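Local structure of giardin subunit alpha-1 (Giardia intestinalis, 4EVF) at residues A[235-240]-A[245-250]; A[250-255]-A[286-291]; A[230-235]-A[267-272]. The protein binds calcium and, in a calcium-dependent manner, phospholipids such as phosphatidylserine, and takes part in parasite attachment and in remodelling of the cytoskeleton. All coordinates share one frame; numbering follows the deposited sequence.

Interaction 1. Residues A[235-240]-A[245-250]; sequences INCACN and EKRMRR
M248 and R247, successive residues of helix 245-255, reach across to I235, C237 and A238 of helix 227-240. The two short segments run antiparallel, their directions 157° apart and their axes 9.1 Å from each other at closest approach. A four-residue turn joins them into a helical hairpin within the fourth annexin repeat.

M248 can be followed outward from CB, which leaves its helix pointing neither straight at 235-240 nor away from it. CG, placed beside the backbone N, meets the methyl of A238 at 3.9 Å between M248 CG and A238 CB. The chain then bends at the second torsion (-49°) and brings the sulfur over to I235 and A238, where M248 SD lies 3.9 Å from I235 CG1 and touches A238 CB as well. A further bend at the third torsion turns the methyl back toward I235, with M248 CE 4.0 Å from I235 CG1. The side chains of I235 and M248 cross at about a right angle.

R247 also packs on A238, with R247 CG 4.1 Å from A238 CB. Bends at its second and third torsions, the former an unusual 115°, carry the guanidinium to C237, where C237 CB lies oblique to the guanidinium, 3.5 Å from R247 NH2. This last contact is packing; the charge is paired by R247 NH1 with D97.

D97 belongs to helix 92-100 of the second repeat and also takes R250, consistent with the polar centre of the annexin core, where repeats 2 and 4 face each other. On the methionine side W292 of helix 284-292 touches both M248 and I235, while helix 272-279 adds M272 against I235.

Interaction 2. Residues A[250-255]-A[286-291]; sequences RITGMM and PILRTL
The hydroxyl oxygen of T252 is held twice, giving a hydrogen bond to the carbonyl O of M248 one turn back in its own helix and receiving one from the indole NE1 of W292, and it also faces a leucine methyl, with T252 OG1 3.9 Å from L288 CD2. This is helix-to-helix packing inside the all-helical annexin repeat, joining helix 245-255 to the C-terminal helix 284-292. The two hydrogen bonds satisfy a buried polar atom and fix the threonine's rotation, with OG1 beside the backbone N (first torsion -47°) and the methyl anti to it.

That methyl makes the tightest touch: T252 CG2 stands 3.6 Å from L291 CD1 and 3.9 Å from L291 CB. The branch of T252 is thus divided between two leucines one turn apart on the partner helix, oxygen to L288 and carbon to L291, and it crosses each obliquely. L66 of helix 62-70 touches both leucines, so the first repeat adjoins the same apolar patch.

Within 286-291, P286 O accepts two donors, T290 N at 3.0 Å and T290 OG1 at 2.7 Å, and the two reach it from opposite faces of the carbonyl plane.

Interaction 3. Residues A[230-235]-A[267-272]; sequences LAAYLI and KIYGDM
Y269 lays the outer part of its ring along the backbone of helix 227-240 at A232 and Y233, with Y269 CE1 4.0 Å from A232 C and 4.1 Å from A232 CB. The approach is oblique. In this part of the fourth annexin repeat, the linker between helices 262-265 and 272-279 folds back onto the repeat's first helix.

The phenol oxygen is the foremost atom: Y269 OH lies 3.6 Å from Y233 CB and meets the Y233 ring at its edge, near the ring plane, 3.7 Å from Y233 CD1. One face of the Y269 ring is covered from its own segment, by I268 CG1, 3.4 Å above its centre. F222 of helix 211-225 touches both tyrosines, and Y266 meets Y269 edge-to-face.

Beyond G270, D271 is the N-cap of helix 272-279, its OD2 bonded to the backbone N of T274. M272, the first residue of that helix, points its CB toward 230-235. The side chain runs extended from CG, anti to the backbone N (first torsion -175°), as far as SD. There it bends, and M272 SD and CE both end 4.0 Å from I235 CD1.

In the fold
All three contacts belong to the fourth repeat and are largely buried, although C237 in interaction 1 and Y269 in interaction 3 are partly exposed. Interaction 1 and interaction 2 use successive parts of helix 245-255, whereas interaction 3 shares helix 227-240 with interaction 1, and I235 takes part in both. I251 CD1, 3.7 Å from I235 CG1, links 250-255 to this same isoleucine, and M248 CG touches L288 CD1 between interactions 1 and 2. Chemistry follows position: sulfur and aliphatic carbon beside an arginine paired with D97 of the second repeat in interaction 1, a threonine set against two leucines facing the first repeat in interaction 2, and a loop tyrosine together with a methionine at a helix start in interaction 3.

Interaction 1. Residues A[235-240]-A[245-250]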
# COMPACT_ATOMS: atom_id res chain seq x y z
N ILE A 235 3.58 -7.17 -3.78
CA ILE A 235 4.05 -7.21 -5.17
C ILE A 235 4.23 -8.64 -5.64
O ILE A 235 3.88 -8.99 -6.76
CB ILE A 235 5.37 -6.43 -5.34
CG1 ILE A 235 5.08 -4.93 -5.26
CG2 ILE A 235 6.07 -6.77 -6.65
CD1 ILE A 235 6.34 -4.08 -5.21
N ASN A 236 4.74 -9.48 -4.74
CA ASN A 236 4.86 -10.89 -5.03
C ASN A 236 3.48 -11.54 -5.29
O ASN A 236 3.31 -12.32 -6.24
CB ASN A 236 5.64 -11.59 -3.91
CG ASN A 236 5.86 -13.06 -4.18
OD1 ASN A 236 5.23 -13.91 -3.56
ND2 ASN A 236 6.76 -13.37 -5.11
N CYS A 237 2.49 -11.20 -4.46
CA CYS A 237 1.12 -11.63 -4.66
C CYS A 237 0.63 -11.23 -6.05
O CYS A 237 0.07 -12.05 -6.77
CB CYS A 237 0.18 -11.04 -3.59
SG CYS A 237 0.46 -11.60 -1.88
N ALA A 238 0.84 -9.97 -6.43
CA ALA A 238 0.45 -9.51 -7.75
C ALA A 238 1.14 -10.30 -8.86
O ALA A 238 0.53 -10.62 -9.88
CB ALA A 238 0.74 -7.99 -7.92
N CYS A 239 2.41 -10.61 -8.67
CA CYS A 239 3.10 -11.39 -9.69
C CYS A 239 2.46 -12.77 -9.79
O CYS A 239 2.09 -13.22 -10.89
CB CYS A 239 4.59 -11.50 -9.38
SG CYS A 239 5.52 -9.97 -9.68
N ASN A 240 2.30 -13.42 -8.64
CA ASN A 240 1.69 -14.75 -8.57
C ASN A 240 0.22 -14.83 -9.02
O ASN A 240 -0.24 -15.88 -9.47
CB ASN A 240 1.84 -15.32 -7.16
CG ASN A 240 3.30 -15.48 -6.77
OD1 ASN A 240 4.17 -15.57 -7.63
ND2 ASN A 240 3.56 -15.52 -5.46
N GLU A 245 -2.62 -6.26 -12.55
CA GLU A 245 -2.40 -4.85 -12.89
C GLU A 245 -3.09 -3.90 -11.91
O GLU A 245 -2.53 -2.85 -11.57
CB GLU A 245 -2.86 -4.56 -14.32
CG GLU A 245 -1.98 -5.20 -15.38
CD GLU A 245 -2.14 -4.54 -16.75
OE1 GLU A 245 -3.23 -4.01 -17.04
OE2 GLU A 245 -1.16 -4.55 -17.52
N LYS A 246 -4.28 -4.25 -11.46
CA LYS A 246 -5.03 -3.35 -10.59
C LYS A 246 -4.33 -3.11 -9.24
O LYS A 246 -4.24 -1.97 -8.79
CB LYS A 246 -6.48 -3.81 -10.40
CG LYS A 246 -7.25 -3.92 -11.71
CD LYS A 246 -8.69 -3.48 -11.55
CE LYS A 246 -9.43 -4.34 -10.54
NZ LYS A 246 -10.50 -3.57 -9.84
N ARG A 247 -3.83 -4.19 -8.63
CA ARG A 247 -3.02 -4.07 -7.41
C ARG A 247 -1.73 -3.29 -7.63
O ARG A 247 -1.34 -2.48 -6.79
CB ARG A 247 -2.66 -5.45 -6.85
CG ARG A 247 -1.59 -5.40 -5.77
CD ARG A 247 -2.14 -5.85 -4.42
NE ARG A 247 -2.24 -7.30 -4.38
CZ ARG A 247 -2.91 -8.01 -3.48
NH1 ARG A 247 -3.60 -7.43 -2.49
NH2 ARG A 247 -2.89 -9.32 -3.59
N MET A 248 -1.05 -3.55 -8.74
CA MET A 248 0.20 -2.85 -8.97
C MET A 248 -0.05 -1.36 -9.13
O MET A 248 0.76 -0.54 -8.69
CB MET A 248 0.98 -3.44 -10.15
CG MET A 248 1.71 -4.74 -9.79
SD MET A 248 2.70 -4.66 -8.28
CE MET A 248 4.09 -3.69 -8.88
N ARG A 249 -1.18 -1.02 -9.73
CA ARG A 249 -1.52 0.39 -9.94
C ARG A 249 -1.88 1.06 -8.61
O ARG A 249 -1.47 2.20 -8.35
CB ARG A 249 -2.67 0.54 -10.93
CG ARG A 249 -3.13 1.98 -11.06
CD ARG A 249 -4.64 2.09 -11.14
NE ARG A 249 -5.11 3.44 -10.81
CZ ARG A 249 -6.36 3.86 -10.96
NH1 ARG A 249 -7.27 3.04 -11.46
NH2 ARG A 249 -6.69 5.10 -10.63
N ARG A 250 -2.64 0.36 -7.78
CA ARG A 250 -2.97 0.88 -6.46
C ARG A 250 -1.70 1.17 -5.66
O ARG A 250 -1.45 2.31 -5.32
CB ARG A 250 -3.92 -0.04 -5.70
CG ARG A 250 -5.33 -0.09 -6.31
CD ARG A 250 -6.30 -0.83 -5.39
NE ARG A 250 -5.90 -2.22 -5.18
CZ ARG A 250 -6.40 -3.26 -5.85
NH1 ARG A 250 -7.33 -3.08 -6.77
NH2 ARG A 250 -5.98 -4.49 -5.57

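Interaction 2. Residues A[250-255]-A[286-291]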
# COMPACT_ATOMS: atom_id res chain seq x y z
N ARG A 250 -2.64 0.36 -7.78
CA ARG A 250 -2.97 0.88 -6.46
C ARG A 250 -1.70 1.17 -5.66
O ARG A 250 -1.45 2.31 -5.32
CB ARG A 250 -3.92 -0.04 -5.70
CG ARG A 250 -5.33 -0.09 -6.31
CD ARG A 250 -6.30 -0.83 -5.39
NE ARG A 250 -5.90 -2.22 -5.18
CZ ARG A 250 -6.40 -3.26 -5.85
NH1 ARG A 250 -7.33 -3.08 -6.77
NH2 ARG A 250 -5.98 -4.49 -5.57
N ILE A 251 -0.89 0.15 -5.40
CA ILE A 251 0.24 0.34 -4.49
C ILE A 251 1.38 1.17 -5.08
O ILE A 251 2.04 1.92 -4.37
CB ILE A 251 0.77 -1.00 -3.90
CG1 ILE A 251 1.62 -1.77 -4.90
CG2 ILE A 251 -0.39 -1.88 -3.41
CD1 ILE A 251 1.96 -3.18 -4.40
N THR A 252 1.60 1.05 -6.39
CA THR A 252 2.64 1.87 -7.02
C THR A 252 2.22 3.34 -7.07
O THR A 252 3.00 4.23 -6.73
CB THR A 252 3.01 1.36 -8.42
OG1 THR A 252 3.21 -0.06 -8.37
CG2 THR A 252 4.29 2.02 -8.92
N GLY A 253 0.97 3.59 -7.46
CA GLY A 253 0.44 4.94 -7.58
C GLY A 253 0.38 5.71 -6.27
O GLY A 253 0.59 6.93 -6.25
N MET A 254 0.11 5.00 -5.18
CA MET A 254 -0.04 5.62 -3.86
C MET A 254 1.25 5.66 -3.04
O MET A 254 1.42 6.54 -2.21
CB MET A 254 -1.08 4.87 -3.02
CG MET A 254 -2.53 5.07 -3.44
SD MET A 254 -3.65 4.16 -2.38
CE MET A 254 -3.02 2.49 -2.47
N MET A 255 2.13 4.68 -3.25
CA MET A 255 3.10 4.35 -2.21
C MET A 255 4.53 4.08 -2.67
O MET A 255 5.40 3.80 -1.85
CB MET A 255 2.61 3.15 -1.39
CG MET A 255 1.59 3.51 -0.31
SD MET A 255 2.36 4.30 1.12
CE MET A 255 2.77 2.87 2.13
N PRO A 286 7.84 -2.65 -18.18
CA PRO A 286 8.92 -1.66 -18.10
C PRO A 286 8.52 -0.47 -17.22
O PRO A 286 9.37 0.12 -16.55
CB PRO A 286 9.12 -1.22 -19.56
CG PRO A 286 7.91 -1.69 -20.29
CD PRO A 286 7.43 -2.92 -19.57
N ILE A 287 7.25 -0.12 -17.25
CA ILE A 287 6.76 0.96 -16.41
C ILE A 287 6.98 0.61 -14.94
O ILE A 287 7.55 1.41 -14.20
CB ILE A 287 5.28 1.26 -16.68
CG1 ILE A 287 5.11 1.88 -18.08
CG2 ILE A 287 4.71 2.19 -15.60
CD1 ILE A 287 3.67 2.00 -18.53
N LEU A 288 6.54 -0.58 -14.52
CA LEU A 288 6.70 -0.97 -13.12
C LEU A 288 8.17 -1.07 -12.70
O LEU A 288 8.55 -0.54 -11.65
CB LEU A 288 5.95 -2.28 -12.82
CG LEU A 288 4.42 -2.31 -12.92
CD1 LEU A 288 3.87 -3.72 -12.59
CD2 LEU A 288 3.77 -1.24 -12.02
N ARG A 289 8.99 -1.71 -13.52
CA ARG A 289 10.40 -1.84 -13.21
C ARG A 289 11.08 -0.46 -13.09
O ARG A 289 11.94 -0.29 -12.30
CB ARG A 289 11.16 -2.73 -14.19
CG ARG A 289 10.90 -4.22 -14.09
CD ARG A 289 11.65 -5.00 -15.14
NE ARG A 289 12.96 -5.32 -14.65
CZ ARG A 289 13.83 -6.12 -15.23
NH1 ARG A 289 13.54 -6.73 -16.34
NH2 ARG A 289 14.98 -6.32 -14.67
N THR A 290 10.68 0.50 -13.88
CA THR A 290 11.21 1.86 -13.76
C THR A 290 10.84 2.46 -12.39
O THR A 290 11.70 2.93 -11.64
CB THR A 290 10.68 2.77 -14.87
OG1 THR A 290 10.99 2.21 -16.15
CG2 THR A 290 11.30 4.16 -14.77
N LEU A 291 9.55 2.42 -12.07
CA LEU A 291 9.04 3.02 -10.84
C LEU A 291 9.61 2.37 -9.58
O LEU A 291 9.83 3.06 -8.58
CB LEU A 291 7.51 3.03 -10.81
CG LEU A 291 6.83 3.85 -11.90
CD1 LEU A 291 5.36 3.48 -12.06
CD2 LEU A 291 6.98 5.36 -11.62

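Interaction 3. Residues A[230-235]-A[267-272]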
# COMPACT_ATOMS: atom_id res chain seq x y z
N LEU A 230 5.72 -5.09 3.63
CA LEU A 230 4.38 -5.38 3.16
C LEU A 230 4.31 -5.16 1.65
O LEU A 230 3.72 -5.96 0.92
CB LEU A 230 3.32 -4.54 3.89
CG LEU A 230 1.88 -4.81 3.44
CD1 LEU A 230 1.51 -6.30 3.62
CD2 LEU A 230 0.87 -3.93 4.15
N ALA A 231 4.92 -4.06 1.18
CA ALA A 231 5.03 -3.80 -0.25
C ALA A 231 5.64 -4.99 -1.01
O ALA A 231 5.11 -5.41 -2.04
CB ALA A 231 5.85 -2.54 -0.50
N ALA A 232 6.75 -5.51 -0.52
CA ALA A 232 7.40 -6.67 -1.15
C ALA A 232 6.41 -7.82 -1.32
O ALA A 232 6.29 -8.41 -2.40
CB ALA A 232 8.57 -7.12 -0.33
N TYR A 233 5.72 -8.15 -0.23
CA TYR A 233 4.72 -9.22 -0.20
C TYR A 233 3.55 -8.99 -1.16
O TYR A 233 3.11 -9.90 -1.88
CB TYR A 233 4.20 -9.38 1.23
CG TYR A 233 3.03 -10.35 1.33
CD1 TYR A 233 3.21 -11.70 1.05
CD2 TYR A 233 1.77 -9.92 1.73
CE1 TYR A 233 2.16 -12.60 1.14
CE2 TYR A 233 0.70 -10.82 1.82
CZ TYR A 233 0.91 -12.16 1.52
OH TYR A 233 -0.13 -13.07 1.60
N LEU A 234 3.00 -7.78 -1.14
CA LEU A 234 1.90 -7.47 -2.02
C LEU A 234 2.37 -7.40 -3.48
O LEU A 234 1.63 -7.76 -4.38
CB LEU A 234 1.21 -6.17 -1.57
CG LEU A 234 0.39 -6.15 -0.27
CD1 LEU A 234 -0.16 -4.77 0.13
CD2 LEU A 234 -0.73 -7.19 -0.26
N ILE A 235 3.58 -7.17 -3.78
CA ILE A 235 4.05 -7.21 -5.17
C ILE A 235 4.23 -8.64 -5.64
O ILE A 235 3.88 -8.99 -6.76
CB ILE A 235 5.37 -6.43 -5.34
CG1 ILE A 235 5.08 -4.93 -5.26
CG2 ILE A 235 6.07 -6.77 -6.65
CD1 ILE A 235 6.34 -4.08 -5.21
N LYS A 267 13.93 -10.14 -1.79
CA LYS A 267 14.88 -11.23 -2.00
C LYS A 267 14.42 -12.56 -1.40
O LYS A 267 14.86 -13.62 -1.84
CB LYS A 267 16.26 -10.85 -1.48
CG LYS A 267 16.88 -9.69 -2.24
N ILE A 268 13.54 -12.50 -0.41
CA ILE A 268 12.99 -13.73 0.16
C ILE A 268 12.06 -14.44 -0.83
O ILE A 268 11.78 -15.63 -0.68
CB ILE A 268 12.26 -13.49 1.50
CG1 ILE A 268 11.03 -12.61 1.29
CG2 ILE A 268 13.20 -12.84 2.51
CD1 ILE A 268 10.30 -12.28 2.56
N TYR A 269 11.57 -13.72 -1.83
CA TYR A 269 10.70 -14.33 -2.84
C TYR A 269 11.46 -14.62 -4.12
O TYR A 269 11.23 -15.63 -4.78
CB TYR A 269 9.50 -13.43 -3.12
CG TYR A 269 8.80 -12.97 -1.87
CD1 TYR A 269 8.87 -11.65 -1.46
CD2 TYR A 269 8.08 -13.87 -1.09
CE1 TYR A 269 8.25 -11.23 -0.31
CE2 TYR A 269 7.44 -13.46 0.07
CZ TYR A 269 7.52 -12.13 0.45
OH TYR A 269 6.90 -11.70 1.60
N GLY A 270 12.38 -13.72 -4.46
CA GLY A 270 13.23 -13.90 -5.63
C GLY A 270 13.84 -12.58 -6.05
O GLY A 270 14.27 -11.78 -5.21
N ASP A 271 13.87 -12.35 -7.36
CA ASP A 271 14.35 -11.11 -7.94
C ASP A 271 13.14 -10.35 -8.44
O ASP A 271 12.46 -10.81 -9.36
CB ASP A 271 15.30 -11.38 -9.10
CG ASP A 271 15.89 -10.12 -9.68
OD1 ASP A 271 16.80 -9.56 -9.03
OD2 ASP A 271 15.44 -9.67 -10.76
N MET A 272 12.86 -9.20 -7.84
CA MET A 272 11.65 -8.47 -8.18
C MET A 272 11.61 -8.06 -9.65
O MET A 272 10.58 -8.23 -10.31
CB MET A 272 11.47 -7.25 -7.28
CG MET A 272 10.16 -6.53 -7.52
SD MET A 272 9.99 -5.06 -6.48
CE MET A 272 9.90 -5.86 -4.91